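Local coordinates for putative type VI secretion protein (Escherichia coli, PDB 4HH5) that probably hydrolyses ATP as a ClpA/ClpB-family chaperone of the type VI secretion system, represented here by its N-terminal domain, at residues E52-V57 / P150-Q155. Residues are numbered along the deposited sequence; the frame is centred on the assembly and turned at random.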
loop_
_atom_site.group_PDB
_atom_site.type_symbol
_atom_site.label_atom_id
_atom_site.label_comp_id
_atom_site.label_asym_id
_atom_site.label_seq_id
_atom_site.Cartn_x
_atom_site.Cartn_y
_atom_site.Cartn_z
ATOM N N GLU A 52 -1.214 9.600 -8.020
ATOM C CA GLU A 52 -0.970 9.411 -9.450
ATOM C C GLU A 52 -0.665 7.937 -9.768
ATOM O O GLU A 52 -0.360 7.612 -10.911
ATOM C CB GLU A 52 0.165 10.337 -9.969
ATOM C CG GLU A 52 -0.129 11.836 -9.986
ATOM C CD GLU A 52 -1.363 12.345 -10.713
ATOM O OE1 GLU A 52 -1.813 13.463 -10.371
ATOM O OE2 GLU A 52 -1.886 11.640 -11.607
ATOM N N GLY A 53 -0.774 7.065 -8.766
ATOM C CA GLY A 53 -0.475 5.642 -8.904
ATOM C C GLY A 53 -1.634 4.752 -9.291
ATOM O O GLY A 53 -2.698 5.239 -9.697
ATOM N N ASP A 54 -1.428 3.422 -9.158
ATOM C CA ASP A 54 -2.438 2.431 -9.524
ATOM C C ASP A 54 -3.770 2.623 -8.816
ATOM O O ASP A 54 -4.801 2.514 -9.468
ATOM C CB ASP A 54 -1.918 0.983 -9.388
ATOM C CG ASP A 54 -0.623 0.676 -10.138
ATOM O OD1 ASP A 54 -0.335 1.362 -11.140
ATOM O OD2 ASP A 54 0.052 -0.299 -9.776
ATOM N N LEU A 55 -3.751 2.944 -7.506
ATOM C CA LEU A 55 -4.963 3.156 -6.704
ATOM C C LEU A 55 -5.845 4.272 -7.253
ATOM O O LEU A 55 -7.061 4.086 -7.369
ATOM C CB LEU A 55 -4.613 3.457 -5.236
ATOM C CG LEU A 55 -4.102 2.312 -4.370
ATOM C CD1 LEU A 55 -3.708 2.838 -2.996
ATOM C CD2 LEU A 55 -5.166 1.220 -4.187
ATOM N N THR A 56 -5.231 5.433 -7.570
ATOM C CA THR A 56 -5.920 6.609 -8.126
ATOM C C THR A 56 -6.530 6.297 -9.492
ATOM O O THR A 56 -7.674 6.684 -9.745
ATOM C CB THR A 56 -4.969 7.825 -8.163
ATOM O OG1 THR A 56 -4.571 8.115 -6.823
ATOM C CG2 THR A 56 -5.612 9.067 -8.801
ATOM N N VAL A 57 -5.785 5.591 -10.354
ATOM C CA VAL A 57 -6.249 5.180 -11.697
ATOM C C VAL A 57 -7.513 4.297 -11.576
ATOM O O VAL A 57 -8.494 4.512 -12.295
ATOM C CB VAL A 57 -5.107 4.502 -12.507
ATOM C CG1 VAL A 57 -5.630 3.829 -13.781
ATOM C CG2 VAL A 57 -4.011 5.515 -12.848
ATOM N N PRO A 150 -2.974 -3.497 -18.767
ATOM C CA PRO A 150 -2.783 -2.531 -19.878
ATOM C C PRO A 150 -3.260 -1.112 -19.572
ATOM O O PRO A 150 -2.631 -0.155 -20.020
ATOM C CB PRO A 150 -3.608 -3.135 -21.026
ATOM C CG PRO A 150 -3.717 -4.574 -20.695
ATOM C CD PRO A 150 -3.808 -4.634 -19.206
ATOM N N LEU A 151 -4.363 -0.972 -18.821
ATOM C CA LEU A 151 -4.897 0.341 -18.456
ATOM C C LEU A 151 -3.976 1.027 -17.444
ATOM O O LEU A 151 -3.659 2.211 -17.603
ATOM C CB LEU A 151 -6.321 0.222 -17.894
ATOM C CG LEU A 151 -6.941 1.555 -17.504
ATOM C CD1 LEU A 151 -7.909 2.042 -18.560
ATOM C CD2 LEU A 151 -7.507 1.506 -16.108
ATOM N N LEU A 152 -3.533 0.276 -16.422
ATOM C CA LEU A 152 -2.624 0.784 -15.389
ATOM C C LEU A 152 -1.313 1.227 -16.026
ATOM O O LEU A 152 -0.799 2.289 -15.690
ATOM C CB LEU A 152 -2.354 -0.288 -14.313
ATOM C CG LEU A 152 -3.531 -0.667 -13.425
ATOM C CD1 LEU A 152 -3.141 -1.770 -12.505
ATOM C CD2 LEU A 152 -4.047 0.539 -12.612
ATOM N N ASP A 153 -0.818 0.448 -17.012
ATOM C CA ASP A 153 0.412 0.789 -17.720
ATOM C C ASP A 153 0.252 2.028 -18.627
ATOM O O ASP A 153 1.239 2.690 -18.938
ATOM C CB ASP A 153 0.972 -0.436 -18.461
ATOM C CG ASP A 153 1.587 -1.491 -17.544
ATOM O OD1 ASP A 153 1.764 -1.206 -16.333
ATOM O OD2 ASP A 153 1.921 -2.586 -18.042
ATOM N N ALA A 154 -0.988 2.369 -19.012
ATOM C CA ALA A 154 -1.223 3.547 -19.843
ATOM C C ALA A 154 -1.485 4.817 -19.011
ATOM O O ALA A 154 -1.232 5.917 -19.497
ATOM C CB ALA A 154 -2.394 3.300 -20.781
ATOM N N GLN A 155 -1.994 4.670 -17.768
ATOM C CA GLN A 155 -2.405 5.824 -16.958
ATOM C C GLN A 155 -1.672 6.097 -15.640
ATOM O O GLN A 155 -1.740 7.214 -15.136
ATOM C CB GLN A 155 -3.920 5.727 -16.685
ATOM C CG GLN A 155 -4.794 5.604 -17.938
ATOM C CD GLN A 155 -6.272 5.661 -17.635
ATOM O OE1 GLN A 155 -6.695 5.943 -16.514
ATOM N NE2 GLN A 155 -7.095 5.433 -18.643
HETATM O O HOH W 1 -2.038 8.867 -12.920
HETATM O O HOH W 2 -8.733 5.618 -14.852
#
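Asp54 OD2 is the best-held polar atom, gripped twice: by a salt bridge from Arg114 NE and a hydrogen bond from the backbone N of Val116; the other oxygen, OD1, is hydrogen-bonded with Ser156 OG. Arg114 also pairs with Asp153, so one guanidinium serves a carboxylate from each segment and probably eases the repulsion between them, Asp54 OD1 and Asp153 OD1 lying 6.2 Å apart. Val57 points at the helix 150-155 with CG1 anti to its backbone N (chi1 169°), which brings Val57 CG1 against both Leu151 CD2 and Leu152 CD2, 3.8 Å from each. Val57 CG2 sits 3.6 Å from Gln155 O, at the end of the helix. Leu152 crosses Asp54 at about a right angle, its CD2 3.9 Å from Asp54 CB. No direct hydrogen bond joins the segments; two waters do the bridging. One lies within hydrogen-bonding distance of Glu52 O and Gln155 O and can donate to either, while the other donates to Val57 O and, at 2.6 Å, to Gln155 OE1, which also accepts from Arg60. Gln155 extends beyond CG to bring that oxygen alongside Val57 CG1. Gly53 is the N-cap of the helix 54-61, its O accepting from Val57 N at 3.2 Å. Here the start of one short helix packs against the last turn of 149-155, a helix-helix contact within the mainly helical Clp N-terminal domain.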